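PDB 3JUR: Exo-poly-alpha-D-galacturonosidase from Thermotoga maritima, which probably hydrolyses polygalacturonan, the backbone of pectin, releasing galacturonic acid units from chain ends as a hyperthermoactive glycoside hydrolase of family 28. Local coordinates for residues K9-I14 and V313-V318; K168-R173 and E178-G183; E427-I430 and R435-K438. All blocks are in the same frame, centred on the assembly; numbering follows the deposited sequence.

Interaction 1: residues K9-I14 and V313-V318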
loop_
_atom_site.group_PDB
_atom_site.type_symbol
_atom_site.label_atom_id
_atom_site.label_comp_id
_atom_site.label_asym_id
_atom_site.label_seq_id
_atom_site.Cartn_x
_atom_site.Cartn_y
_atom_site.Cartn_z
ATOM N N LYS D 9 -16.468 28.565 0.371
ATOM C CA LYS D 9 -16.936 29.899 -0.038
ATOM C C LYS D 9 -18.118 29.823 -1.006
ATOM O O LYS D 9 -19.036 30.637 -0.931
ATOM C CB LYS D 9 -15.804 30.735 -0.660
ATOM C CG LYS D 9 -14.602 30.984 0.247
ATOM C CD LYS D 9 -14.864 32.097 1.248
ATOM C CE LYS D 9 -13.749 32.178 2.279
ATOM N NZ LYS D 9 -14.067 33.160 3.357
ATOM N N ILE D 10 -18.099 28.850 -1.914
ATOM C CA ILE D 10 -19.214 28.671 -2.838
ATOM C C ILE D 10 -20.474 28.205 -2.090
ATOM O O ILE D 10 -21.557 28.752 -2.309
ATOM C CB ILE D 10 -18.848 27.748 -4.032
ATOM C CG1 ILE D 10 -17.705 28.375 -4.837
ATOM C CG2 ILE D 10 -20.061 27.530 -4.953
ATOM C CD1 ILE D 10 -17.035 27.420 -5.797
ATOM N N GLU D 11 -20.318 27.229 -1.191
ATOM C CA GLU D 11 -21.431 26.747 -0.364
ATOM C C GLU D 11 -22.052 27.886 0.464
ATOM O O GLU D 11 -23.278 27.971 0.597
ATOM C CB GLU D 11 -21.006 25.555 0.516
ATOM C CG GLU D 11 -22.014 25.200 1.616
ATOM C CD GLU D 11 -21.919 23.763 2.116
ATOM O OE1 GLU D 11 -20.927 23.071 1.798
ATOM O OE2 GLU D 11 -22.847 23.323 2.836
ATOM N N GLU D 12 -21.199 28.771 0.980
ATOM C CA GLU D 12 -21.622 29.964 1.720
ATOM C C GLU D 12 -22.506 30.844 0.858
ATOM O O GLU D 12 -23.592 31.237 1.268
ATOM C CB GLU D 12 -20.402 30.791 2.105
ATOM C CG GLU D 12 -20.263 31.073 3.567
ATOM C CD GLU D 12 -19.312 30.095 4.220
ATOM O OE1 GLU D 12 -19.732 28.938 4.427
ATOM O OE2 GLU D 12 -18.154 30.479 4.501
ATOM N N GLU D 13 -22.002 31.157 -0.334
ATOM C CA GLU D 13 -22.673 32.005 -1.307
ATOM C C GLU D 13 -24.056 31.458 -1.680
ATOM O O GLU D 13 -25.033 32.212 -1.714
ATOM C CB GLU D 13 -21.771 32.170 -2.542
ATOM C CG GLU D 13 -22.410 32.852 -3.753
ATOM C CD GLU D 13 -22.715 34.330 -3.547
ATOM O OE1 GLU D 13 -22.236 34.930 -2.559
ATOM O OE2 GLU D 13 -23.449 34.893 -4.390
ATOM N N ILE D 14 -24.131 30.152 -1.942
ATOM C CA ILE D 14 -25.403 29.490 -2.218
ATOM C C ILE D 14 -26.379 29.643 -1.046
ATOM O O ILE D 14 -27.519 30.074 -1.236
ATOM C CB ILE D 14 -25.221 27.980 -2.572
ATOM C CG1 ILE D 14 -24.322 27.825 -3.804
ATOM C CG2 ILE D 14 -26.579 27.330 -2.835
ATOM C CD1 ILE D 14 -23.723 26.447 -3.998
ATOM N N VAL D 313 -21.374 22.443 -5.822
ATOM C CA VAL D 313 -20.771 21.739 -4.704
ATOM C C VAL D 313 -21.678 20.581 -4.296
ATOM O O VAL D 313 -22.857 20.782 -3.973
ATOM C CB VAL D 313 -20.535 22.665 -3.480
ATOM C CG1 VAL D 313 -19.975 21.875 -2.303
ATOM C CG2 VAL D 313 -19.606 23.838 -3.832
ATOM N N ALA D 314 -21.111 19.376 -4.316
ATOM C CA ALA D 314 -21.769 18.179 -3.804
ATOM C C ALA D 314 -20.960 17.672 -2.616
ATOM O O ALA D 314 -19.846 17.157 -2.785
ATOM C CB ALA D 314 -21.880 17.105 -4.885
ATOM N N ARG D 315 -21.520 17.827 -1.417
ATOM C CA ARG D 315 -20.804 17.515 -0.197
ATOM C C ARG D 315 -21.567 16.552 0.712
ATOM O O ARG D 315 -22.778 16.690 0.902
ATOM C CB ARG D 315 -20.479 18.802 0.563
ATOM C CG ARG D 315 -19.577 18.593 1.763
ATOM C CD ARG D 315 -19.332 19.886 2.538
ATOM N NE ARG D 315 -20.575 20.527 2.982
ATOM C CZ ARG D 315 -21.344 20.108 3.988
ATOM N NH1 ARG D 315 -21.028 19.019 4.685
ATOM N NH2 ARG D 315 -22.439 20.785 4.298
ATOM N N ASN D 316 -20.832 15.592 1.281
ATOM C CA ASN D 316 -21.358 14.665 2.288
ATOM C C ASN D 316 -22.575 13.886 1.806
ATOM O O ASN D 316 -23.570 13.766 2.512
ATOM C CB ASN D 316 -21.672 15.400 3.603
ATOM C CG ASN D 316 -21.785 14.455 4.790
ATOM O OD1 ASN D 316 -20.979 13.541 4.949
ATOM N ND2 ASN D 316 -22.796 14.670 5.623
ATOM N N ASN D 317 -22.488 13.363 0.591
ATOM C CA ASN D 317 -23.525 12.501 0.075
ATOM C C ASN D 317 -23.079 11.053 0.172
ATOM O O ASN D 317 -21.875 10.763 0.265
ATOM C CB ASN D 317 -23.871 12.871 -1.370
ATOM C CG ASN D 317 -24.325 14.306 -1.506
ATOM O OD1 ASN D 317 -25.431 14.663 -1.097
ATOM N ND2 ASN D 317 -23.465 15.148 -2.076
ATOM N N VAL D 318 -24.057 10.152 0.164
ATOM C CA VAL D 318 -23.789 8.721 0.200
ATOM C C VAL D 318 -24.444 8.041 -1.003
ATOM O O VAL D 318 -25.656 8.145 -1.190
ATOM C CB VAL D 318 -24.272 8.088 1.517
ATOM C CG1 VAL D 318 -24.129 6.555 1.466
ATOM C CG2 VAL D 318 -23.476 8.661 2.709
#
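Val313 meets Ile10 where residues 9-14 of the N-terminal helix 6-16 lie across the outside of the right-handed parallel beta-helix of this family 28 fold, their axis at 102° to that of strand 313-315. The branch that touches is CG2 of Val313, which packs against CG2 of Ile10 at 3.9 Å. With CG1 of the valine anti to its own backbone N (chi1 177°), CG2 is the methyl that meets Ile10. Phe342, on the neighbouring strand 337-349, touches both side chains and extends the apolar patch. Ala314 points away from the helix, and the next side chain to reach it is Arg315. The Arg315 chain bends at chi3 and brings the edge of its guanidinium to Glu11, whose carboxylate lies nearly coplanar with it. The grip is side-on and bidentate, and each carboxylate oxygen uses its syn lone pair. Arg286 of strand 280-291 forms a second salt bridge to OE2 of Glu11, so this buried carboxylate is shared by two arginines, which would be expected to favour its ionised form. Of the two bonds from Arg315, NE to Glu11 OE1 is 2.8 Å long, and NH2 to Glu11 OE2 spans 3.0 Å and is nearly straight at 170°.

Interaction 2: residues K168-R173 and E178-G183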
loop_
_atom_site.group_PDB
_atom_site.type_symbol
_atom_site.label_atom_id
_atom_site.label_comp_id
_atom_site.label_asym_id
_atom_site.label_seq_id
_atom_site.Cartn_x
_atom_site.Cartn_y
_atom_site.Cartn_z
ATOM N N LYS D 168 -34.812 18.440 -32.832
ATOM C CA LYS D 168 -33.420 18.888 -32.953
ATOM C C LYS D 168 -33.220 19.725 -34.215
ATOM O O LYS D 168 -32.595 20.787 -34.173
ATOM C CB LYS D 168 -32.457 17.697 -32.948
ATOM C CG LYS D 168 -32.311 17.016 -31.586
ATOM C CD LYS D 168 -31.452 15.759 -31.697
ATOM C CE LYS D 168 -31.214 15.123 -30.334
ATOM N NZ LYS D 168 -30.790 13.697 -30.467
ATOM N N GLU D 169 -33.771 19.244 -35.327
ATOM C CA GLU D 169 -33.694 19.957 -36.606
ATOM C C GLU D 169 -34.343 21.339 -36.559
ATOM O O GLU D 169 -33.786 22.300 -37.085
ATOM C CB GLU D 169 -34.275 19.108 -37.735
ATOM C CG GLU D 169 -33.227 18.245 -38.420
ATOM C CD GLU D 169 -33.805 17.006 -39.087
ATOM O OE1 GLU D 169 -34.805 17.125 -39.829
ATOM O OE2 GLU D 169 -33.243 15.909 -38.872
ATOM N N MET D 170 -35.500 21.432 -35.905
ATOM C CA MET D 170 -36.191 22.709 -35.701
ATOM C C MET D 170 -35.329 23.700 -34.920
ATOM O O MET D 170 -35.217 24.862 -35.303
ATOM C CB MET D 170 -37.522 22.498 -34.978
ATOM C CG MET D 170 -38.613 21.874 -35.823
ATOM S SD MET D 170 -39.965 21.244 -34.798
ATOM C CE MET D 170 -41.228 21.001 -36.054
ATOM N N ALA D 171 -34.717 23.235 -33.833
ATOM C CA ALA D 171 -33.847 24.081 -33.022
ATOM C C ALA D 171 -32.657 24.578 -33.839
ATOM O O ALA D 171 -32.308 25.762 -33.775
ATOM C CB ALA D 171 -33.387 23.342 -31.780
ATOM N N GLU D 172 -32.056 23.682 -34.624
ATOM C CA GLU D 172 -30.968 24.054 -35.533
ATOM C C GLU D 172 -31.336 25.187 -36.495
ATOM O O GLU D 172 -30.530 26.097 -36.700
ATOM C CB GLU D 172 -30.454 22.843 -36.320
ATOM C CG GLU D 172 -29.067 22.370 -35.909
ATOM C CD GLU D 172 -28.005 23.471 -35.975
ATOM O OE1 GLU D 172 -27.314 23.693 -34.958
ATOM O OE2 GLU D 172 -27.869 24.120 -37.033
ATOM N N ARG D 173 -32.544 25.122 -37.069
ATOM C CA ARG D 173 -33.050 26.146 -38.002
ATOM C C ARG D 173 -33.111 27.513 -37.339
ATOM O O ARG D 173 -32.728 28.520 -37.930
ATOM C CB ARG D 173 -34.470 25.817 -38.492
ATOM C CG ARG D 173 -34.683 24.457 -39.127
ATOM C CD ARG D 173 -34.479 24.480 -40.638
ATOM N NE ARG D 173 -34.797 23.191 -41.255
ATOM C CZ ARG D 173 -34.077 22.076 -41.109
ATOM N NH1 ARG D 173 -32.982 22.061 -40.352
ATOM N NH2 ARG D 173 -34.461 20.961 -41.718
ATOM N N GLU D 178 -42.759 28.889 -30.329
ATOM C CA GLU D 178 -44.214 28.910 -30.532
ATOM C C GLU D 178 -44.641 28.032 -31.705
ATOM O O GLU D 178 -45.808 27.656 -31.814
ATOM C CB GLU D 178 -44.715 30.345 -30.770
ATOM C CG GLU D 178 -44.547 31.311 -29.587
ATOM C CD GLU D 178 -43.103 31.787 -29.374
ATOM O OE1 GLU D 178 -42.809 32.307 -28.276
ATOM O OE2 GLU D 178 -42.260 31.648 -30.291
ATOM N N GLU D 179 -43.690 27.713 -32.578
ATOM C CA GLU D 179 -43.961 26.917 -33.774
ATOM C C GLU D 179 -43.484 25.466 -33.640
ATOM O O GLU D 179 -43.622 24.668 -34.568
ATOM C CB GLU D 179 -43.352 27.591 -35.009
ATOM C CG GLU D 179 -43.917 28.984 -35.277
ATOM C CD GLU D 179 -43.257 29.699 -36.443
ATOM O OE1 GLU D 179 -42.438 29.081 -37.160
ATOM O OE2 GLU D 179 -43.565 30.892 -36.642
ATOM N N ARG D 180 -42.942 25.131 -32.472
ATOM C CA ARG D 180 -42.508 23.772 -32.174
ATOM C C ARG D 180 -43.602 23.057 -31.391
ATOM O O ARG D 180 -43.481 22.844 -30.180
ATOM C CB ARG D 180 -41.204 23.782 -31.371
ATOM C CG ARG D 180 -40.050 24.492 -32.044
ATOM C CD ARG D 180 -38.804 24.400 -31.185
ATOM N NE ARG D 180 -37.816 25.412 -31.545
ATOM C CZ ARG D 180 -36.792 25.770 -30.775
ATOM N NH1 ARG D 180 -36.612 25.201 -29.586
ATOM N NH2 ARG D 180 -35.944 26.702 -31.191
ATOM N N VAL D 181 -44.668 22.687 -32.093
ATOM C CA VAL D 181 -45.859 22.130 -31.456
ATOM C C VAL D 181 -45.915 20.614 -31.631
ATOM O O VAL D 181 -45.914 20.109 -32.756
ATOM C CB VAL D 181 -47.158 22.791 -31.998
ATOM C CG1 VAL D 181 -48.402 22.224 -31.307
ATOM C CG2 VAL D 181 -47.096 24.304 -31.829
ATOM N N PHE D 182 -45.964 19.901 -30.511
ATOM C CA PHE D 182 -46.049 18.442 -30.527
ATOM C C PHE D 182 -47.347 17.975 -29.863
ATOM O O PHE D 182 -48.429 18.277 -30.362
ATOM C CB PHE D 182 -44.778 17.816 -29.919
ATOM C CG PHE D 182 -43.547 18.033 -30.762
ATOM C CD1 PHE D 182 -43.087 17.035 -31.615
ATOM C CD2 PHE D 182 -42.875 19.253 -30.743
ATOM C CE1 PHE D 182 -41.966 17.241 -32.419
ATOM C CE2 PHE D 182 -41.756 19.468 -31.546
ATOM C CZ PHE D 182 -41.300 18.459 -32.384
ATOM N N GLY D 183 -47.255 17.255 -28.751
ATOM C CA GLY D 183 -48.453 16.752 -28.083
ATOM C C GLY D 183 -49.139 15.655 -28.873
ATOM O O GLY D 183 -48.511 14.647 -29.210
#
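One face of the Arg180 guanidinium lies against the backbone of Ala171, whose CA sits 3.8 Å from NH2 of Arg180, offset toward the rim of the flat group. The second flat group, the Phe182 ring, receives the sulfur of Met170 obliquely, a Met-aromatic contact in which SD stands 5.0 Å from the ring centroid and 68° off its normal. Both belong to a loop that folds back on the C-terminal end of helix 161-173, outside the coils of the beta-helix. Met170 and Phe182 approach from opposite directions. The methionine chain runs out extended beyond CG, with chi2 at 164°, and this carries SD across to the ring. Leu167 of the same helix and Leu110 of strand 108-112 also touch Phe182, while His186 meets it edge-to-face. Arg180 is likewise extended from CG to NE, which takes its charged end past the methionine to the helix backbone. There NH1 forms a salt bridge with Asp272 and a hydrogen bond with the carbonyl of Glu109, and NH2 bonds to Thr175 O, so the buried charge has a carboxylate and two backbone carbonyls as partners. On the ring, the atom nearest the sulfur is CZ of Phe182, 3.9 Å from Met170 SD.

Interaction 3: residues E427-I430 and R435-K438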
loop_
_atom_site.group_PDB
_atom_site.type_symbol
_atom_site.label_atom_id
_atom_site.label_comp_id
_atom_site.label_asym_id
_atom_site.label_seq_id
_atom_site.Cartn_x
_atom_site.Cartn_y
_atom_site.Cartn_z
ATOM N N GLU D 427 -3.290 13.952 -5.220
ATOM C CA GLU D 427 -2.464 14.241 -4.052
ATOM C C GLU D 427 -2.982 13.456 -2.846
ATOM O O GLU D 427 -4.160 13.528 -2.537
ATOM C CB GLU D 427 -2.439 15.748 -3.767
ATOM C CG GLU D 427 -1.828 16.575 -4.903
ATOM C CD GLU D 427 -1.584 18.038 -4.547
ATOM O OE1 GLU D 427 -1.814 18.435 -3.380
ATOM O OE2 GLU D 427 -1.156 18.796 -5.451
ATOM N N ASN D 428 -2.100 12.702 -2.183
ATOM C CA ASN D 428 -2.484 11.853 -1.047
ATOM C C ASN D 428 -3.685 10.930 -1.370
ATOM O O ASN D 428 -4.761 11.035 -0.757
ATOM C CB ASN D 428 -2.736 12.709 0.220
ATOM C CG ASN D 428 -3.059 11.866 1.451
ATOM O OD1 ASN D 428 -2.469 10.803 1.656
ATOM N ND2 ASN D 428 -4.007 12.338 2.279
ATOM N N VAL D 429 -3.491 10.045 -2.352
ATOM C CA VAL D 429 -4.542 9.101 -2.777
ATOM C C VAL D 429 -4.111 7.648 -2.610
ATOM O O VAL D 429 -2.936 7.308 -2.772
ATOM C CB VAL D 429 -4.996 9.296 -4.257
ATOM C CG1 VAL D 429 -5.660 10.652 -4.463
ATOM C CG2 VAL D 429 -3.815 9.107 -5.211
ATOM N N ILE D 430 -5.077 6.800 -2.273
ATOM C CA ILE D 430 -4.878 5.362 -2.265
ATOM C C ILE D 430 -5.817 4.800 -3.326
ATOM O O ILE D 430 -7.021 5.073 -3.314
ATOM C CB ILE D 430 -5.142 4.736 -0.864
ATOM C CG1 ILE D 430 -4.231 5.381 0.196
ATOM C CG2 ILE D 430 -4.962 3.211 -0.906
ATOM C CD1 ILE D 430 -4.469 4.918 1.652
ATOM N N ARG D 435 -0.422 3.627 -2.882
ATOM C CA ARG D 435 -0.430 4.939 -2.273
ATOM C C ARG D 435 0.352 5.911 -3.147
ATOM O O ARG D 435 1.488 5.637 -3.528
ATOM C CB ARG D 435 0.202 4.884 -0.878
ATOM C CG ARG D 435 -0.497 5.770 0.137
ATOM C CD ARG D 435 0.482 6.411 1.110
ATOM N NE ARG D 435 0.787 7.794 0.729
ATOM C CZ ARG D 435 0.096 8.853 1.149
ATOM N NH1 ARG D 435 -0.936 8.689 1.971
ATOM N NH2 ARG D 435 0.436 10.079 0.758
ATOM N N PHE D 436 -0.261 7.042 -3.463
ATOM C CA PHE D 436 0.433 8.090 -4.192
ATOM C C PHE D 436 0.402 9.376 -3.392
ATOM O O PHE D 436 -0.674 9.931 -3.157
ATOM C CB PHE D 436 -0.215 8.316 -5.562
ATOM C CG PHE D 436 -0.190 7.108 -6.451
ATOM C CD1 PHE D 436 0.937 6.811 -7.213
ATOM C CD2 PHE D 436 -1.290 6.261 -6.521
ATOM C CE1 PHE D 436 0.965 5.697 -8.030
ATOM C CE2 PHE D 436 -1.272 5.142 -7.340
ATOM C CZ PHE D 436 -0.144 4.856 -8.098
ATOM N N GLU D 437 1.573 9.843 -2.965
ATOM C CA GLU D 437 1.693 11.192 -2.430
ATOM C C GLU D 437 1.353 12.196 -3.535
ATOM O O GLU D 437 0.578 13.124 -3.305
ATOM C CB GLU D 437 3.093 11.458 -1.865
ATOM C CG GLU D 437 3.255 12.860 -1.244
ATOM C CD GLU D 437 4.710 13.235 -0.959
ATOM O OE1 GLU D 437 5.443 12.401 -0.380
ATOM O OE2 GLU D 437 5.119 14.373 -1.313
ATOM N N LYS D 438 1.928 11.984 -4.726
ATOM C CA LYS D 438 1.640 12.786 -5.918
ATOM C C LYS D 438 1.483 11.922 -7.171
ATOM O O LYS D 438 2.320 11.067 -7.463
ATOM C CB LYS D 438 2.747 13.814 -6.164
ATOM C CG LYS D 438 2.700 15.053 -5.279
ATOM C CD LYS D 438 3.799 16.060 -5.658
ATOM C CE LYS D 438 3.477 16.842 -6.931
ATOM N NZ LYS D 438 2.253 17.705 -6.808
#
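Val429 and Phe436 form the tight part of this contact: their backbones are joined by two hydrogen bonds, Phe436 N to Val429 O at 2.8 Å and Val429 N to Phe436 O at 2.9 Å. On the face that carries both their side chains, CG2 of Val429 packs on CB of Phe436 at 3.7 Å. With CG1 anti to the carbonyl carbon (chi1 -64°), CG2 falls between the backbone N and the carbonyl carbon. On the other face, CG1 of Ile430 touches CG of Arg435. The two strands make a beta hairpin close to the C-terminal end of the beta-helix, and Asn428 and Val429 together opposite Phe436 form a G1 beta bulge. At the bulge, Asn428 N bonds to Glu437 O, and the asparagine side chain turns to Arg435. Its OD1 takes NH1 of Arg435 at 2.6 Å, nearly along the C=O axis but bent at the hydrogen (140°), with OD1 tilted from the guanidinium plane; NH2 adds a weak bond, while Asp407 takes ND2 of the amide. A leucine at Arg435 would probably leave OD1 of Asn428 without either donor and the amide held less firmly at the bulge. The looser, more solvent-exposed end lies at Glu427 and Lys438, whose side chains run alongside each other in the same direction. Their salt bridge is long, Glu427 OE2 standing 3.8 Å from Lys438 NZ.

How the interactions relate
Interactions 1 and 2 are buried, whereas interaction 3 is only partly so and lies farthest from the centre of the chain. Interactions 1 and 3 both involve strands of the beta-helix coils, on the same side of that centre; interaction 2, outside the coils, lies opposite interaction 1, about 37 Å away between centres. Interaction 3 works mostly through backbone bonds between neighbouring strands, while the other two have no backbone hydrogen bonds across their segments and rely chiefly on side chains. Arginine recurs with different partners: a carboxylate in interaction 1, an amide oxygen in interaction 3, and in interaction 2 a guanidinium face against Ala171 CA, its charge paired with Asp272 outside the segments. Residues 435-438 also contact another subunit of the tetramer.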